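Local coordinates for protein plasmodium falciparum gamete antigen 27/25 (Plasmodium falciparum, PDB 1N81) that is of unknown molecular function but is essential for sexual development of the malaria parasite and may take part in protein dimerization, at residues I118-A123 and K130-D135; Q74-N79 and L170-D175; I86-D91 and D156-D161. All coordinates share one frame; numbering follows the deposited sequence.

Contact 1 (I118-A123 and K130-D135); sequences INVDHA and KRIMND
Val120 turns CG1 away from the backbone N (chi1 169°) and leaves CG2 beside that N, where it meets Ile132, whose own CG1 stands anti to the carbonyl carbon (chi1 -67°) and runs on extended to CD1. The two residues meet methyl to methyl, Val120 CG2 lying 3.6 Å from Ile132 CG2, and their side chains run alongside one another in opposing senses. Ile132 reaches further than its partner: its CD1 comes to 3.6 Å from Asn119 O and to 3.7 Å from Ala123 CB, so it is flanked by a backbone carbonyl and a methyl group one helical turn apart. Of the Asn119 side chain only CB takes part, 3.9 Å from Ile132 CG2; the amide turns off, and ND2 bonds to Glu115 O. Met133 lies across Val120, with its CG 3.8 Å from Val120 CG2 and its CE 3.9 Å from Val120 CG1; the same extended chain touches Leu170 and Val174 beyond. No hydrogen bond spans the two segments. Polar ties lie beside the apolar patch instead: Lys129 NZ binds both Val120 O and Ala123 O, and Arg131 NH1 forms a salt bridge with Asp135 OD2, while Asp135 N-caps the following helix. This is the apolar seam of a helix-turn-helix unit, helices 96-122 and 126-133 joined by a short turn.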
loop_
_atom_site.group_PDB
_atom_site.type_symbol
_atom_site.label_atom_id
_atom_site.label_comp_id
_atom_site.label_asym_id
_atom_site.label_seq_id
_atom_site.Cartn_x
_atom_site.Cartn_y
_atom_site.Cartn_z
ATOM N N ILE A 118 -5.756 10.438 -6.469
ATOM C CA ILE A 118 -5.903 11.633 -7.313
ATOM C C ILE A 118 -7.376 11.962 -7.506
ATOM O O ILE A 118 -7.766 13.116 -7.444
ATOM C CB ILE A 118 -5.306 11.458 -8.732
ATOM C CG1 ILE A 118 -3.790 11.242 -8.656
ATOM C CG2 ILE A 118 -5.647 12.703 -9.586
ATOM C CD1 ILE A 118 -3.049 12.336 -7.894
ATOM N N ASN A 119 -8.190 10.942 -7.754
ATOM C CA ASN A 119 -9.624 11.154 -7.939
ATOM C C ASN A 119 -10.217 11.682 -6.620
ATOM O O ASN A 119 -11.075 12.548 -6.633
ATOM C CB ASN A 119 -10.321 9.848 -8.361
ATOM C CG ASN A 119 -10.013 9.451 -9.819
ATOM O OD1 ASN A 119 -10.758 9.777 -10.736
ATOM N ND2 ASN A 119 -8.907 8.766 -10.022
ATOM N N VAL A 120 -9.741 11.164 -5.491
ATOM C CA VAL A 120 -10.211 11.625 -4.183
ATOM C C VAL A 120 -9.923 13.134 -3.971
ATOM O O VAL A 120 -10.823 13.908 -3.655
ATOM C CB VAL A 120 -9.561 10.796 -3.037
ATOM C CG1 VAL A 120 -9.845 11.441 -1.682
ATOM C CG2 VAL A 120 -10.122 9.352 -3.065
ATOM N N ASP A 121 -8.679 13.548 -4.170
ATOM C CA ASP A 121 -8.295 14.952 -4.012
ATOM C C ASP A 121 -9.142 15.918 -4.853
ATOM O O ASP A 121 -9.416 17.048 -4.432
ATOM C CB ASP A 121 -6.834 15.179 -4.423
ATOM C CG ASP A 121 -5.843 14.490 -3.516
ATOM O OD1 ASP A 121 -6.209 14.087 -2.385
ATOM O OD2 ASP A 121 -4.675 14.363 -3.948
ATOM N N HIS A 122 -9.528 15.484 -6.048
ATOM C CA HIS A 122 -10.301 16.334 -6.937
ATOM C C HIS A 122 -11.782 16.389 -6.635
ATOM O O HIS A 122 -12.467 17.239 -7.184
ATOM C CB HIS A 122 -10.111 15.912 -8.394
ATOM C CG HIS A 122 -8.696 16.020 -8.880
ATOM N ND1 HIS A 122 -8.322 15.669 -10.161
ATOM C CD2 HIS A 122 -7.561 16.414 -8.251
ATOM C CE1 HIS A 122 -7.017 15.840 -10.300
ATOM N NE2 HIS A 122 -6.534 16.290 -9.155
ATOM N N ALA A 123 -12.288 15.489 -5.791
ATOM C CA ALA A 123 -13.714 15.511 -5.458
ATOM C C ALA A 123 -13.958 16.635 -4.442
ATOM O O ALA A 123 -13.116 16.913 -3.588
ATOM C CB ALA A 123 -14.158 14.176 -4.899
ATOM N N LYS A 130 -15.033 9.902 0.233
ATOM C CA LYS A 130 -15.148 8.609 0.887
ATOM C C LYS A 130 -15.710 7.562 -0.075
ATOM O O LYS A 130 -15.201 6.426 -0.132
ATOM C CB LYS A 130 -16.014 8.710 2.157
ATOM C CG LYS A 130 -16.303 7.368 2.826
ATOM C CD LYS A 130 -17.093 7.521 4.136
ATOM C CE LYS A 130 -17.210 6.166 4.868
ATOM N NZ LYS A 130 -17.614 6.273 6.311
ATOM N N ARG A 131 -16.748 7.928 -0.828
ATOM C CA ARG A 131 -17.313 6.992 -1.785
ATOM C C ARG A 131 -16.189 6.516 -2.756
ATOM O O ARG A 131 -16.049 5.311 -3.048
ATOM C CB ARG A 131 -18.399 7.649 -2.605
ATOM C CG ARG A 131 -19.061 6.665 -3.551
ATOM C CD ARG A 131 -19.926 7.388 -4.571
ATOM N NE ARG A 131 -19.141 8.085 -5.592
ATOM C CZ ARG A 131 -18.387 7.473 -6.513
ATOM N NH1 ARG A 131 -18.310 6.141 -6.560
ATOM N NH2 ARG A 131 -17.695 8.196 -7.380
ATOM N N ILE A 132 -15.382 7.462 -3.236
ATOM C CA ILE A 132 -14.307 7.126 -4.169
ATOM C C ILE A 132 -13.316 6.146 -3.539
ATOM O O ILE A 132 -12.969 5.154 -4.162
ATOM C CB ILE A 132 -13.586 8.408 -4.691
ATOM C CG1 ILE A 132 -14.551 9.207 -5.566
ATOM C CG2 ILE A 132 -12.360 8.032 -5.569
ATOM C CD1 ILE A 132 -14.068 10.624 -5.912
ATOM N N MET A 133 -12.913 6.398 -2.293
ATOM C CA MET A 133 -11.977 5.516 -1.592
ATOM C C MET A 133 -12.475 4.070 -1.554
ATOM O O MET A 133 -11.683 3.111 -1.586
ATOM C CB MET A 133 -11.765 5.991 -0.159
ATOM C CG MET A 133 -11.038 7.303 -0.048
ATOM S SD MET A 133 -10.766 7.745 1.678
ATOM C CE MET A 133 -9.739 9.171 1.501
ATOM N N ASN A 134 -13.796 3.924 -1.518
ATOM C CA ASN A 134 -14.430 2.614 -1.447
ATOM C C ASN A 134 -14.951 2.132 -2.796
ATOM O O ASN A 134 -15.538 1.062 -2.869
ATOM C CB ASN A 134 -15.619 2.651 -0.434
ATOM C CG ASN A 134 -15.162 2.857 1.020
ATOM O OD1 ASN A 134 -14.383 2.083 1.533
ATOM N ND2 ASN A 134 -15.668 3.902 1.682
ATOM N N ASP A 135 -14.740 2.900 -3.871
ATOM C CA ASP A 135 -15.284 2.493 -5.163
ATOM C C ASP A 135 -14.607 1.250 -5.760
ATOM O O ASP A 135 -13.640 1.356 -6.523
ATOM C CB ASP A 135 -15.209 3.667 -6.163
ATOM C CG ASP A 135 -16.123 3.462 -7.382
ATOM O OD1 ASP A 135 -16.369 2.300 -7.755
ATOM O OD2 ASP A 135 -16.583 4.466 -7.960
#

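Contact 2 (Q74-N79 and L170-D175)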
loop_
_atom_site.group_PDB
_atom_site.type_symbol
_atom_site.label_atom_id
_atom_site.label_comp_id
_atom_site.label_asym_id
_atom_site.label_seq_id
_atom_site.Cartn_x
_atom_site.Cartn_y
_atom_site.Cartn_z
ATOM N N GLN A 74 0.413 3.310 11.690
ATOM C CA GLN A 74 1.509 2.383 11.636
ATOM C C GLN A 74 1.019 0.951 11.876
ATOM O O GLN A 74 1.482 0.030 11.203
ATOM C CB GLN A 74 2.583 2.732 12.659
ATOM C CG GLN A 74 3.967 2.326 12.159
ATOM C CD GLN A 74 5.019 2.406 13.230
ATOM O OE1 GLN A 74 4.861 1.840 14.318
ATOM N NE2 GLN A 74 6.114 3.094 12.930
ATOM N N ASP A 75 0.081 0.762 12.813
ATOM C CA ASP A 75 -0.442 -0.583 13.115
ATOM C C ASP A 75 -1.054 -1.214 11.864
ATOM O O ASP A 75 -0.860 -2.410 11.606
ATOM C CB ASP A 75 -1.537 -0.570 14.202
ATOM C CG ASP A 75 -1.010 -0.226 15.600
ATOM O OD1 ASP A 75 0.188 -0.438 15.877
ATOM O OD2 ASP A 75 -1.820 0.243 16.430
ATOM N N ASN A 76 -1.829 -0.429 11.109
ATOM C CA ASN A 76 -2.425 -0.979 9.889
ATOM C C ASN A 76 -1.408 -1.210 8.786
ATOM O O ASN A 76 -1.615 -2.090 7.941
ATOM C CB ASN A 76 -3.552 -0.102 9.355
ATOM C CG ASN A 76 -4.816 -0.203 10.207
ATOM O OD1 ASN A 76 -4.960 -1.125 11.004
ATOM N ND2 ASN A 76 -5.738 0.736 10.022
ATOM N N ILE A 77 -0.327 -0.430 8.766
ATOM C CA ILE A 77 0.701 -0.658 7.737
ATOM C C ILE A 77 1.252 -2.057 8.001
ATOM O O ILE A 77 1.348 -2.877 7.084
ATOM C CB ILE A 77 1.887 0.373 7.798
ATOM C CG1 ILE A 77 1.425 1.730 7.276
ATOM C CG2 ILE A 77 3.068 -0.108 6.909
ATOM C CD1 ILE A 77 2.522 2.803 7.338
ATOM N N VAL A 78 1.583 -2.329 9.265
ATOM C CA VAL A 78 2.113 -3.635 9.662
ATOM C C VAL A 78 1.108 -4.740 9.314
ATOM O O VAL A 78 1.486 -5.783 8.760
ATOM C CB VAL A 78 2.418 -3.701 11.171
ATOM C CG1 VAL A 78 2.854 -5.136 11.551
ATOM C CG2 VAL A 78 3.533 -2.710 11.519
ATOM N N ASN A 79 -0.164 -4.508 9.635
ATOM C CA ASN A 79 -1.187 -5.500 9.322
ATOM C C ASN A 79 -1.227 -5.796 7.833
ATOM O O ASN A 79 -1.183 -6.958 7.425
ATOM C CB ASN A 79 -2.589 -5.038 9.751
ATOM C CG ASN A 79 -2.753 -4.972 11.250
ATOM O OD1 ASN A 79 -2.092 -5.695 11.975
ATOM N ND2 ASN A 79 -3.650 -4.112 11.722
ATOM N N LEU A 170 -6.231 4.178 1.848
ATOM C CA LEU A 170 -6.664 5.538 1.562
ATOM C C LEU A 170 -7.314 6.200 2.800
ATOM O O LEU A 170 -6.949 7.310 3.195
ATOM C CB LEU A 170 -7.627 5.519 0.372
ATOM C CG LEU A 170 -6.891 5.176 -0.934
ATOM C CD1 LEU A 170 -7.883 4.829 -1.992
ATOM C CD2 LEU A 170 -6.018 6.326 -1.390
ATOM N N ILE A 171 -8.253 5.509 3.431
ATOM C CA ILE A 171 -8.911 6.069 4.610
ATOM C C ILE A 171 -7.893 6.431 5.690
ATOM O O ILE A 171 -7.949 7.499 6.255
ATOM C CB ILE A 171 -9.977 5.087 5.161
ATOM C CG1 ILE A 171 -11.133 4.996 4.168
ATOM C CG2 ILE A 171 -10.510 5.594 6.513
ATOM C CD1 ILE A 171 -12.030 3.789 4.367
ATOM N N ASP A 172 -6.938 5.546 5.944
ATOM C CA ASP A 172 -5.908 5.783 6.934
ATOM C C ASP A 172 -4.908 6.852 6.594
ATOM O O ASP A 172 -4.417 7.540 7.481
ATOM C CB ASP A 172 -5.051 4.538 7.164
ATOM C CG ASP A 172 -5.737 3.523 7.977
ATOM O OD1 ASP A 172 -6.851 3.829 8.453
ATOM O OD2 ASP A 172 -5.163 2.435 8.145
ATOM N N VAL A 173 -4.581 6.984 5.315
ATOM C CA VAL A 173 -3.505 7.889 4.948
ATOM C C VAL A 173 -3.815 9.247 4.346
ATOM O O VAL A 173 -3.140 10.216 4.666
ATOM C CB VAL A 173 -2.493 7.107 4.039
ATOM C CG1 VAL A 173 -1.301 7.988 3.669
ATOM C CG2 VAL A 173 -2.030 5.821 4.785
ATOM N N VAL A 174 -4.812 9.318 3.477
ATOM C CA VAL A 174 -5.181 10.577 2.845
ATOM C C VAL A 174 -5.489 11.596 3.937
ATOM O O VAL A 174 -6.207 11.281 4.896
ATOM C CB VAL A 174 -6.435 10.415 1.958
ATOM C CG1 VAL A 174 -6.862 11.782 1.393
ATOM C CG2 VAL A 174 -6.135 9.452 0.795
ATOM N N ASP A 175 -4.950 12.807 3.790
ATOM C CA ASP A 175 -5.165 13.883 4.757
ATOM C C ASP A 175 -5.396 15.221 4.066
ATOM O O ASP A 175 -5.551 16.245 4.733
ATOM C CB ASP A 175 -3.962 14.014 5.702
ATOM C CG ASP A 175 -2.748 14.648 5.025
ATOM O OD1 ASP A 175 -1.745 14.938 5.709
ATOM O OD2 ASP A 175 -2.799 14.852 3.803
#
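Asn76 brings the NH2 edge of its amide up to Asp172 OD2, the amide and carboxylate nearly coplanar (13° apart) although one side chain lies roughly perpendicular to the other. ND2 gives a hydrogen bond to Asp172 OD2, 2.6 Å long and nearly straight at 169°, which lies in the amide plane and enters the syn lone pair of the acceptor, on the side of OD1. The same oxygen also sits 3.2 Å from Asn76 CB, so the carboxylate is approached by both the amide and the base of the side chain that carries it. Both residues place CG anti to the carbonyl carbon and reach outward from their helices; their CA atoms stay 8.2 Å apart, and this polar pair alone bridges the interval. A weak bond from Asn79 ND2 to Asn76 OD1, 3.3 Å, helps to fix which way round the amide is turned. Asp172 is buried, and its charge has further partners: OD1 forms a salt bridge with Arg72, and OD2 a long, weak ion pair with Arg80. Arg72, Asn76 and Arg80, spaced four residues apart, present polar groups to the aspartate from one helix, 71-89, which would probably favour the ionised form despite its burial. Alongside, Ile77 and Val173 both pack on Val18 of helix 13-35. Such a buried carboxylate, bonded to an amide and an arginine of another helix, is a polar cross-link between sequence-distant helices of an all-alpha bundle.

Contact 3 (I86-D91 and D156-D161)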
loop_
_atom_site.group_PDB
_atom_site.type_symbol
_atom_site.label_atom_id
_atom_site.label_comp_id
_atom_site.label_asym_id
_atom_site.label_seq_id
_atom_site.Cartn_x
_atom_site.Cartn_y
_atom_site.Cartn_z
ATOM N N ILE A 86 1.229 -13.423 3.645
ATOM C CA ILE A 86 0.383 -14.616 3.591
ATOM C C ILE A 86 -0.308 -14.765 2.224
ATOM O O ILE A 86 -0.467 -15.870 1.729
ATOM C CB ILE A 86 -0.642 -14.586 4.745
ATOM C CG1 ILE A 86 0.109 -14.855 6.060
ATOM C CG2 ILE A 86 -1.749 -15.595 4.516
ATOM C CD1 ILE A 86 -0.744 -14.741 7.287
ATOM N N SER A 87 -0.670 -13.653 1.589
ATOM C CA SER A 87 -1.319 -13.719 0.287
ATOM C C SER A 87 -0.369 -14.104 -0.858
ATOM O O SER A 87 -0.759 -14.816 -1.791
ATOM C CB SER A 87 -1.959 -12.361 -0.029
ATOM O OG SER A 87 -2.624 -12.375 -1.283
ATOM N N TYR A 88 0.879 -13.638 -0.789
ATOM C CA TYR A 88 1.856 -13.879 -1.859
ATOM C C TYR A 88 2.962 -14.908 -1.579
ATOM O O TYR A 88 3.601 -15.402 -2.517
ATOM C CB TYR A 88 2.577 -12.559 -2.218
ATOM C CG TYR A 88 1.684 -11.394 -2.568
ATOM C CD1 TYR A 88 2.109 -10.071 -2.343
ATOM C CD2 TYR A 88 0.441 -11.594 -3.185
ATOM C CE1 TYR A 88 1.332 -8.988 -2.726
ATOM C CE2 TYR A 88 -0.349 -10.508 -3.579
ATOM C CZ TYR A 88 0.105 -9.209 -3.343
ATOM O OH TYR A 88 -0.683 -8.142 -3.710
ATOM N N CYS A 89 3.216 -15.221 -0.316
ATOM C CA CYS A 89 4.337 -16.124 -0.019
ATOM C C CYS A 89 4.008 -17.414 0.707
ATOM O O CYS A 89 4.913 -18.141 1.105
ATOM C CB CYS A 89 5.377 -15.366 0.815
ATOM S SG CYS A 89 5.957 -13.797 0.077
ATOM N N THR A 90 2.726 -17.697 0.862
ATOM C CA THR A 90 2.269 -18.856 1.616
ATOM C C THR A 90 1.991 -20.127 0.821
ATOM O O THR A 90 1.311 -21.037 1.299
ATOM C CB THR A 90 1.050 -18.413 2.454
ATOM O OG1 THR A 90 1.200 -18.891 3.789
ATOM C CG2 THR A 90 -0.260 -18.874 1.866
ATOM N N ASP A 91 2.550 -20.204 -0.381
ATOM C CA ASP A 91 2.391 -21.382 -1.233
ATOM C C ASP A 91 3.692 -21.631 -1.972
ATOM O O ASP A 91 4.620 -22.246 -1.449
ATOM C CB ASP A 91 1.281 -21.167 -2.267
ATOM C CG ASP A 91 -0.056 -20.861 -1.635
ATOM O OD1 ASP A 91 -0.486 -21.643 -0.753
ATOM O OD2 ASP A 91 -0.675 -19.841 -2.026
ATOM N N ASP A 156 -8.177 -14.316 -8.031
ATOM C CA ASP A 156 -9.361 -13.610 -7.544
ATOM C C ASP A 156 -9.262 -13.297 -6.060
ATOM O O ASP A 156 -9.775 -12.272 -5.609
ATOM C CB ASP A 156 -10.641 -14.416 -7.813
ATOM C CG ASP A 156 -10.832 -14.736 -9.288
ATOM O OD1 ASP A 156 -10.725 -13.810 -10.120
ATOM O OD2 ASP A 156 -11.090 -15.915 -9.615
ATOM N N ASP A 157 -8.621 -14.176 -5.295
ATOM C CA ASP A 157 -8.502 -13.934 -3.864
ATOM C C ASP A 157 -7.520 -12.806 -3.619
ATOM O O ASP A 157 -7.803 -11.896 -2.836
ATOM C CB ASP A 157 -8.042 -15.187 -3.124
ATOM C CG ASP A 157 -9.141 -16.219 -2.997
ATOM O OD1 ASP A 157 -10.318 -15.814 -2.861
ATOM O OD2 ASP A 157 -8.825 -17.428 -3.019
ATOM N N GLN A 158 -6.369 -12.880 -4.282
ATOM C CA GLN A 158 -5.361 -11.850 -4.137
ATOM C C GLN A 158 -5.932 -10.486 -4.531
ATOM O O GLN A 158 -5.628 -9.498 -3.889
ATOM C CB GLN A 158 -4.161 -12.187 -5.002
ATOM C CG GLN A 158 -3.617 -13.548 -4.652
ATOM C CD GLN A 158 -2.382 -13.890 -5.431
ATOM O OE1 GLN A 158 -2.253 -13.558 -6.611
ATOM N NE2 GLN A 158 -1.464 -14.568 -4.778
ATOM N N TYR A 159 -6.764 -10.449 -5.578
ATOM C CA TYR A 159 -7.384 -9.205 -6.028
ATOM C C TYR A 159 -8.371 -8.673 -4.997
ATOM O O TYR A 159 -8.339 -7.499 -4.628
ATOM C CB TYR A 159 -8.155 -9.390 -7.341
ATOM C CG TYR A 159 -9.000 -8.175 -7.644
ATOM C CD1 TYR A 159 -8.402 -6.984 -8.065
ATOM C CD2 TYR A 159 -10.354 -8.154 -7.330
ATOM C CE1 TYR A 159 -9.115 -5.809 -8.140
ATOM C CE2 TYR A 159 -11.078 -6.985 -7.401
ATOM C CZ TYR A 159 -10.448 -5.804 -7.801
ATOM O OH TYR A 159 -11.131 -4.608 -7.799
ATOM N N LYS A 160 -9.264 -9.533 -4.538
ATOM C CA LYS A 160 -10.237 -9.091 -3.554
ATOM C C LYS A 160 -9.550 -8.571 -2.272
ATOM O O LYS A 160 -9.956 -7.552 -1.685
ATOM C CB LYS A 160 -11.179 -10.249 -3.248
ATOM C CG LYS A 160 -12.180 -10.007 -2.156
ATOM C CD LYS A 160 -13.205 -11.151 -2.119
ATOM C CE LYS A 160 -14.297 -10.927 -1.059
ATOM N NZ LYS A 160 -13.776 -11.024 0.344
ATOM N N ASP A 161 -8.511 -9.260 -1.820
ATOM C CA ASP A 161 -7.826 -8.791 -0.616
ATOM C C ASP A 161 -7.139 -7.452 -0.897
ATOM O O ASP A 161 -7.191 -6.537 -0.069
ATOM C CB ASP A 161 -6.794 -9.813 -0.129
ATOM C CG ASP A 161 -7.444 -11.093 0.413
ATOM O OD1 ASP A 161 -8.608 -11.048 0.884
ATOM O OD2 ASP A 161 -6.776 -12.147 0.382
HETATM O O HOH W 1 -5.029 -13.353 -0.821
#
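Helices 71-89 and 156-173 come close where Ser87 and Gln158 face each other, their CA atoms 6.3 Å apart. Gln158 spans the gap with a side chain extended beyond CG, and its NE2 donates to Ser87 O at 3.1 Å. The bond is bent, 145° at the hydrogen, and the donor stands above the carbonyl plane instead of on a lone pair. On its way the Gln158 chain passes the Ser87 hydroxyl, with CG 3.7 Å from OG. OE1 accepts from Thr155 N, just before helix 156-173, so one glutamine bonds to the backbone at the start of its own helix and forms a side-chain-to-backbone cross-link between sequence-distant helices of an all-alpha bundle. Bonds at both ends should restrict the amide's rotation. Tyr88 meets it at the ring edge, CD2 lying 3.9 Å from Gln158 NE2, and the amide stands almost perpendicular to that ring (86°); Tyr105 of helix 96-122 makes an edge-to-face contact with the same ring. With its hydroxyl opposite the backbone N across CA-CB (chi1 -179°), Ser87 reaches a water 2.6 Å from OG. The water appears to donate to Asp161 OD2, though at 2.4 Å between water O and OD2 the bond is implausibly short and its length doubtful.

Contacts 2 and 3 join the same two helices, 71-89 and 156-173, at points whose centres lie about 19 Å apart, so this pairing is fastened twice along its length. Contact 3 sits nested in sequence inside the loop that contact 2 closes, and contact 1, between helices 96-122 and 126-133, is nested inside both. Contact 1 is about 16 Å from contact 2, centre to centre, yet touches it: Met133 CE lies 3.6 Å from Val174 CB. Contacts 1 and 3 are about 25 Å apart between centres and do not meet. Thus the helix-turn-helix unit of helices 96-122 and 126-133 adjoins, through the end of helix 156-173, the long-range contacts between helices 71-89 and 156-173 of the same helical body.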